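Alcohol dehydrogenase IV (PDB 3IV7) probably acts as an NAD-dependent maleylacetate reductase, an oxidoreductase of the iron-containing alcohol dehydrogenase family. Local coordinates at residues G171-A176 / Q258-V263; C178-W183 / L240-C245; G294-R299 / E353-L358. All blocks are in the same frame, centred on the assembly; numbering follows the deposited sequence.

Contact 1 (G171-A176 / Q258-V263); sequences GLNGLA and QTHATV
Leu172 and Asn173 on helix 164-181 meet Ala261 and His260 on helix 256-271, joining two helices of the all-helical C-terminal part typical of iron-containing alcohol dehydrogenases. The contact illustrates how small residues let two helices come close while larger side chains pack beside the crossing: the local axes approach to 7.8 Å, with their directions 57° apart. CB of Leu172 lies 3.8 Å from CB of Ala261, and CD1 of the same leucine also reaches that methyl, while CD2 leads on toward Leu298 of helix 291-301. OD1 of Asn173 sits over one face of the His260 imidazole, 3.4 Å from CG of His260 and shifted toward the rim, the amide plane turned 25° from the ring. With CG of Asn173 anti to the backbone N (chi1 -178°), the amide swings toward helix 256-271, and OD1 ends over the ring. OD1 is equally near ND1 of His260, but the angle is too poor for a hydrogen bond, so the amide oxygen packs against the ring without bonding to it. ND1 is hydrogen-bonded instead to NE2 of His241, and ND2 of Asn173 makes a weak hydrogen bond to NE2 of His256, so both polar ends have partners beyond the interface. All the residues that touch are buried. The looser side is at Gln258, partly exposed and pointing away from helix 164-181. Thr262 also faces away but is buried against Pro305, its OG1 donating to O of Gln258 at 2.7 Å. Back at the interface, CB of Ala176 approaches the edge of the His260 ring, 4.3 Å from ND1 of His260.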
# COMPACT_ATOMS: atom_id res chain seq x y z
N GLY A 171 11.53 -15.39 9.79
CA GLY A 171 11.81 -14.45 8.65
C GLY A 171 11.52 -15.09 7.30
O GLY A 171 11.02 -14.44 6.37
N LEU A 172 11.83 -16.37 7.18
CA LEU A 172 11.59 -17.08 5.92
C LEU A 172 10.11 -17.37 5.75
O LEU A 172 9.63 -17.49 4.63
CB LEU A 172 12.42 -18.37 5.88
CG LEU A 172 13.94 -18.11 5.75
CD1 LEU A 172 14.72 -19.39 5.97
CD2 LEU A 172 14.30 -17.50 4.40
N ASN A 173 9.38 -17.47 6.87
CA ASN A 173 7.89 -17.51 6.83
C ASN A 173 7.40 -16.21 6.16
O ASN A 173 6.59 -16.24 5.21
CB ASN A 173 7.39 -17.61 8.25
CG ASN A 173 5.86 -17.72 8.37
OD1 ASN A 173 5.09 -17.74 7.38
ND2 ASN A 173 5.42 -17.73 9.59
N GLY A 174 7.97 -15.09 6.60
CA GLY A 174 7.65 -13.78 6.03
C GLY A 174 8.04 -13.74 4.56
O GLY A 174 7.28 -13.26 3.74
N LEU A 175 9.19 -14.34 4.24
CA LEU A 175 9.64 -14.41 2.86
C LEU A 175 8.67 -15.22 1.98
O LEU A 175 8.45 -14.86 0.82
CB LEU A 175 11.05 -14.97 2.78
CG LEU A 175 11.79 -14.65 1.50
CD1 LEU A 175 11.86 -13.15 1.33
CD2 LEU A 175 13.26 -15.30 1.49
N ALA A 176 8.09 -16.28 2.54
CA ALA A 176 7.15 -17.11 1.83
C ALA A 176 5.90 -16.32 1.51
O ALA A 176 5.34 -16.48 0.42
CB ALA A 176 6.81 -18.33 2.64
N GLN A 258 9.42 -23.22 10.81
CA GLN A 258 10.30 -24.18 10.16
C GLN A 258 9.66 -24.82 8.91
O GLN A 258 10.35 -25.11 7.94
CB GLN A 258 10.73 -25.28 11.12
CG GLN A 258 11.74 -24.84 12.18
CD GLN A 258 11.11 -24.00 13.29
OE1 GLN A 258 9.87 -23.92 13.42
NE2 GLN A 258 11.96 -23.34 14.06
N THR A 259 8.36 -25.09 8.96
CA THR A 259 7.69 -25.73 7.85
C THR A 259 7.66 -24.75 6.67
O THR A 259 8.00 -25.10 5.54
CB THR A 259 6.26 -26.17 8.22
OG1 THR A 259 6.33 -27.23 9.20
CG2 THR A 259 5.53 -26.67 7.00
N HIS A 260 7.27 -23.52 6.95
CA HIS A 260 7.27 -22.48 5.94
C HIS A 260 8.68 -22.32 5.36
O HIS A 260 8.85 -22.31 4.15
CB HIS A 260 6.78 -21.16 6.51
CG HIS A 260 5.30 -21.06 6.55
ND1 HIS A 260 4.56 -20.58 5.50
CD2 HIS A 260 4.40 -21.46 7.49
CE1 HIS A 260 3.28 -20.62 5.81
NE2 HIS A 260 3.15 -21.17 7.01
N ALA A 261 9.69 -22.25 6.23
CA ALA A 261 11.06 -22.06 5.81
C ALA A 261 11.51 -23.18 4.91
O ALA A 261 12.10 -22.93 3.86
CB ALA A 261 12.00 -21.94 7.02
N THR A 262 11.19 -24.40 5.29
CA THR A 262 11.61 -25.59 4.57
C THR A 262 10.92 -25.75 3.22
O THR A 262 11.55 -26.04 2.22
CB THR A 262 11.38 -26.85 5.39
OG1 THR A 262 12.09 -26.75 6.63
CG2 THR A 262 11.84 -28.13 4.62
N VAL A 263 9.61 -25.52 3.20
CA VAL A 263 8.81 -25.76 2.00
C VAL A 263 9.05 -24.72 0.88
O VAL A 263 9.03 -25.06 -0.32
CB VAL A 263 7.32 -25.83 2.36
CG1 VAL A 263 6.46 -25.79 1.12
CG2 VAL A 263 7.04 -27.10 3.18

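Contact 2 (C178-W183 / L240-C245); sequences CIDSLW and LHHKIC
Asp180, near the end of helix 164-181, reaches His241 and His242 in the first turn of helix 240-250, and its carboxylate makes a His-carboxylate hydrogen bond within the helical C-terminal domain. It is a clear case of one buried acid serving both a ring and a helix start. The side chain leaves the backbone with CG anti to N (chi1 -154°), heading for the other helix. CB of Asp180 comes first, lying in the plane of the His242 ring at its edge, 3.5 Å from CE1 of His242. CG of Asp180 then packs against CB of His241 at 3.4 Å. From there the two oxygens divide the work. OD1 of Asp180 receives Trp183 NE1 at 2.7 Å on its anti side, somewhat out of the carboxylate plane, and a weak bond from the backbone N of His241. OD2 is the more heavily used. The backbone N of His242 reaches OD2 of Asp180 from above the carboxylate plane at 3.1 Å, and Gly239 N adds a weak bond. These amides at the start of the helix would be expected to stabilise negative charge on the acid. The His242 ring is held at both nitrogens, NE2 by His177 ND1 and ND1 by Asp180, and lies nearly coplanar with the carboxylate. Finally, His242 ND1 donates to the anti lone pair of Asp180 OD2 at 2.6 Å, in a nearly straight hydrogen bond (N-H...O 166°).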
# COMPACT_ATOMS: atom_id res chain seq x y z
N CYS A 178 5.80 -13.28 0.80
CA CYS A 178 6.14 -12.50 -0.38
C CYS A 178 6.13 -13.34 -1.62
O CYS A 178 5.49 -13.01 -2.60
CB CYS A 178 7.53 -11.88 -0.27
SG CYS A 178 7.78 -10.78 1.06
N ILE A 179 6.91 -14.40 -1.61
CA ILE A 179 7.14 -15.19 -2.81
C ILE A 179 5.89 -15.89 -3.35
O ILE A 179 5.57 -15.77 -4.52
CB ILE A 179 8.33 -16.15 -2.65
CG1 ILE A 179 9.62 -15.31 -2.50
CG2 ILE A 179 8.43 -17.08 -3.90
CD1 ILE A 179 10.93 -16.09 -2.21
N ASP A 180 5.17 -16.58 -2.49
CA ASP A 180 3.93 -17.26 -2.93
C ASP A 180 2.93 -16.24 -3.48
O ASP A 180 2.21 -16.53 -4.45
CB ASP A 180 3.32 -18.00 -1.78
CG ASP A 180 2.49 -19.19 -2.20
OD1 ASP A 180 2.76 -19.83 -3.27
OD2 ASP A 180 1.62 -19.55 -1.37
N SER A 181 2.92 -15.03 -2.90
CA SER A 181 2.00 -13.98 -3.30
C SER A 181 2.24 -13.52 -4.76
O SER A 181 1.31 -13.03 -5.42
CB SER A 181 2.07 -12.81 -2.34
OG SER A 181 1.43 -13.13 -1.08
N LEU A 182 3.46 -13.71 -5.24
CA LEU A 182 3.81 -13.37 -6.61
C LEU A 182 3.03 -14.14 -7.67
O LEU A 182 2.89 -13.66 -8.79
CB LEU A 182 5.32 -13.50 -6.84
CG LEU A 182 6.18 -12.52 -6.02
CD1 LEU A 182 7.65 -12.73 -6.26
CD2 LEU A 182 5.76 -11.07 -6.32
N TRP A 183 2.56 -15.35 -7.32
CA TRP A 183 1.66 -16.12 -8.21
C TRP A 183 0.39 -16.48 -7.42
O TRP A 183 -0.26 -17.49 -7.69
CB TRP A 183 2.37 -17.39 -8.77
CG TRP A 183 3.05 -18.16 -7.74
CD1 TRP A 183 2.46 -18.84 -6.70
CD2 TRP A 183 4.46 -18.29 -7.54
NE1 TRP A 183 3.42 -19.34 -5.86
CE2 TRP A 183 4.66 -19.03 -6.36
CE3 TRP A 183 5.58 -17.84 -8.24
CZ2 TRP A 183 5.92 -19.33 -5.87
CZ3 TRP A 183 6.83 -18.16 -7.76
CH2 TRP A 183 6.98 -18.90 -6.58
N LEU A 240 0.06 -21.95 -3.63
CA LEU A 240 0.49 -23.35 -3.37
C LEU A 240 1.26 -23.52 -2.05
O LEU A 240 0.97 -24.44 -1.28
CB LEU A 240 1.35 -23.85 -4.53
CG LEU A 240 1.93 -25.29 -4.45
CD1 LEU A 240 0.82 -26.34 -4.36
CD2 LEU A 240 2.83 -25.58 -5.63
N HIS A 241 2.25 -22.66 -1.81
CA HIS A 241 3.08 -22.77 -0.61
C HIS A 241 2.26 -22.77 0.63
O HIS A 241 2.43 -23.64 1.48
CB HIS A 241 4.12 -21.65 -0.51
CG HIS A 241 4.79 -21.57 0.82
ND1 HIS A 241 5.97 -22.21 1.08
CD2 HIS A 241 4.43 -20.94 1.97
CE1 HIS A 241 6.32 -21.99 2.34
NE2 HIS A 241 5.40 -21.22 2.89
N HIS A 242 1.35 -21.81 0.74
CA HIS A 242 0.55 -21.67 1.94
C HIS A 242 -0.43 -22.81 2.10
O HIS A 242 -0.70 -23.23 3.21
CB HIS A 242 -0.18 -20.31 1.97
CG HIS A 242 0.75 -19.15 2.12
ND1 HIS A 242 1.45 -18.62 1.06
CD2 HIS A 242 1.16 -18.47 3.22
CE1 HIS A 242 2.23 -17.65 1.50
NE2 HIS A 242 2.06 -17.53 2.81
N LYS A 243 -0.97 -23.30 1.00
CA LYS A 243 -1.90 -24.45 1.08
C LYS A 243 -1.15 -25.68 1.62
O LYS A 243 -1.64 -26.35 2.51
CB LYS A 243 -2.50 -24.76 -0.29
CG LYS A 243 -3.42 -23.68 -0.88
CD LYS A 243 -4.45 -23.18 0.11
CE LYS A 243 -5.39 -22.16 -0.53
NZ LYS A 243 -6.49 -21.80 0.39
N ILE A 244 0.06 -25.93 1.10
CA ILE A 244 0.89 -27.03 1.59
C ILE A 244 1.16 -26.85 3.09
O ILE A 244 0.90 -27.76 3.90
CB ILE A 244 2.22 -27.09 0.85
CG1 ILE A 244 2.02 -27.56 -0.59
CG2 ILE A 244 3.18 -28.00 1.59
CD1 ILE A 244 3.24 -27.43 -1.46
N CYS A 245 1.64 -25.67 3.48
CA CYS A 245 1.98 -25.41 4.88
C CYS A 245 0.80 -25.50 5.83
O CYS A 245 0.95 -25.98 6.97
CB CYS A 245 2.70 -24.07 5.00
SG CYS A 245 4.34 -24.14 4.19

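Contact 3 (G294-R299 / E353-L358)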
# COMPACT_ATOMS: atom_id res chain seq x y z
N GLY A 294 19.04 -16.52 -5.55
CA GLY A 294 18.90 -15.53 -4.51
C GLY A 294 18.41 -16.18 -3.22
O GLY A 294 18.98 -15.96 -2.16
N LEU A 295 17.34 -16.96 -3.32
CA LEU A 295 16.81 -17.64 -2.15
C LEU A 295 17.86 -18.60 -1.55
O LEU A 295 18.03 -18.64 -0.35
CB LEU A 295 15.51 -18.39 -2.46
CG LEU A 295 14.88 -19.15 -1.26
CD1 LEU A 295 14.63 -18.17 -0.07
CD2 LEU A 295 13.59 -19.81 -1.69
N GLN A 296 18.55 -19.35 -2.41
CA GLN A 296 19.55 -20.33 -1.95
C GLN A 296 20.74 -19.66 -1.25
O GLN A 296 21.21 -20.15 -0.22
CB GLN A 296 20.02 -21.22 -3.10
CG GLN A 296 18.96 -22.20 -3.62
CD GLN A 296 18.49 -23.21 -2.57
OE1 GLN A 296 17.52 -22.95 -1.84
NE2 GLN A 296 19.09 -24.40 -2.57
N ARG A 297 21.20 -18.53 -1.78
CA ARG A 297 22.26 -17.76 -1.14
C ARG A 297 21.83 -17.24 0.21
O ARG A 297 22.63 -17.19 1.14
CB ARG A 297 22.69 -16.59 -2.00
CG ARG A 297 23.45 -17.00 -3.19
CD ARG A 297 23.80 -15.84 -4.08
NE ARG A 297 24.43 -16.31 -5.32
CZ ARG A 297 24.85 -15.52 -6.30
NH1 ARG A 297 24.73 -14.20 -6.20
NH2 ARG A 297 25.42 -16.05 -7.38
N LEU A 298 20.59 -16.78 0.31
CA LEU A 298 20.08 -16.32 1.58
C LEU A 298 20.07 -17.47 2.56
O LEU A 298 20.59 -17.36 3.69
CB LEU A 298 18.69 -15.73 1.44
CG LEU A 298 17.98 -15.39 2.75
CD1 LEU A 298 18.77 -14.34 3.56
CD2 LEU A 298 16.59 -14.89 2.41
N ARG A 299 19.50 -18.60 2.12
CA ARG A 299 19.38 -19.77 3.00
C ARG A 299 20.72 -20.25 3.52
O ARG A 299 20.87 -20.53 4.72
CB ARG A 299 18.65 -20.90 2.29
CG ARG A 299 17.16 -20.60 2.06
CD ARG A 299 16.47 -21.70 1.36
NE ARG A 299 16.41 -22.88 2.19
CZ ARG A 299 16.80 -24.10 1.83
NH1 ARG A 299 17.28 -24.35 0.61
NH2 ARG A 299 16.68 -25.10 2.69
N GLU A 353 16.34 -32.32 -0.44
CA GLU A 353 17.05 -32.47 -1.69
C GLU A 353 17.31 -31.12 -2.27
O GLU A 353 16.66 -30.14 -1.89
CB GLU A 353 16.22 -33.25 -2.71
CG GLU A 353 15.94 -34.62 -2.35
CD GLU A 353 15.10 -35.30 -3.40
OE1 GLU A 353 15.52 -35.31 -4.59
OE2 GLU A 353 14.04 -35.82 -3.04
N ASP A 354 18.26 -31.05 -3.19
CA ASP A 354 18.50 -29.82 -3.93
C ASP A 354 17.16 -29.41 -4.54
O ASP A 354 16.56 -30.20 -5.24
CB ASP A 354 19.56 -30.07 -5.05
CG ASP A 354 20.03 -28.76 -5.74
OD1 ASP A 354 19.29 -27.74 -5.73
OD2 ASP A 354 21.16 -28.77 -6.29
N PRO A 355 16.66 -28.19 -4.21
CA PRO A 355 15.35 -27.80 -4.77
C PRO A 355 15.34 -27.79 -6.30
O PRO A 355 14.27 -27.96 -6.92
CB PRO A 355 15.13 -26.38 -4.24
CG PRO A 355 16.09 -26.20 -3.14
CD PRO A 355 17.22 -27.15 -3.34
N ALA A 356 16.52 -27.64 -6.90
CA ALA A 356 16.67 -27.62 -8.35
C ALA A 356 16.16 -28.91 -8.99
O ALA A 356 15.89 -28.92 -10.20
CB ALA A 356 18.11 -27.37 -8.72
N VAL A 357 16.03 -29.99 -8.20
CA VAL A 357 15.47 -31.23 -8.70
C VAL A 357 14.03 -31.04 -9.18
O VAL A 357 13.54 -31.84 -9.95
CB VAL A 357 15.51 -32.40 -7.64
CG1 VAL A 357 16.92 -32.61 -7.10
CG2 VAL A 357 14.49 -32.17 -6.51
N LEU A 358 13.36 -29.99 -8.72
CA LEU A 358 11.98 -29.73 -9.14
C LEU A 358 11.86 -28.68 -10.31
O LEU A 358 10.76 -28.38 -10.75
CB LEU A 358 11.14 -29.24 -7.93
CG LEU A 358 11.09 -30.12 -6.67
CD1 LEU A 358 10.21 -29.49 -5.68
CD2 LEU A 358 10.59 -31.52 -6.96
O HOH W 1 20.75 -25.03 -4.99
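Pro355, Gln296 and, to a lesser degree, Arg299 make up this small junction between helix 291-301 and the loop that follows helix 339-351, an example of a chain end resting on a helical domain. Pro355 starts a short 3-10 turn and presents its ring to the Gln296 amide, which comes from the opposite direction. NE2 of Gln296 lies 3.4 Å from CD of Pro355 and nearly as close to CG. The glutamine reaches this place with a chain bent at chi2 (-62°), and its amide is steadied by the next turn of its helix: Arg299 NH1 donates to Gln296 OE1 at 2.8 Å, almost in the guanidinium plane. NH1 of Arg299 also comes obliquely to 4.3 Å from CG of Pro355, and NH2 is tied to O of Pro305. Across the contact, NE2 of Gln296 donates to a water at 3.0 Å, which in turn donates to Asp354 OD1 at 3.2 Å. That oxygen also accepts from the N of Ala356, closing an Asx turn around the proline. With no direct hydrogen bond between the segments, cohesion rests on amide-proline packing and a single water bridge, which implies a light, partly solvent-mediated attachment.

How the contacts relate
All three contacts lie in the helical C-terminal region. Contacts 1 and 2 share helix 164-181 and have centres about 10 Å apart; their other helices, 240-250 and 256-271, are consecutive. Both segments of contact 2 lie between those of contact 1 in the chain, so it is nested in that loop. The probable His241-His260 hydrogen bond links the polar groups of the two contacts. Contact 3 follows both in sequence and lies farther out, its centre about 13 Å from that of contact 1 and 16 Å from that of contact 2. Leucines of helix 291-301 pack on Leu172 and Leu175, so this helix lies between the apolar side of contact 1 and the C-terminal tail.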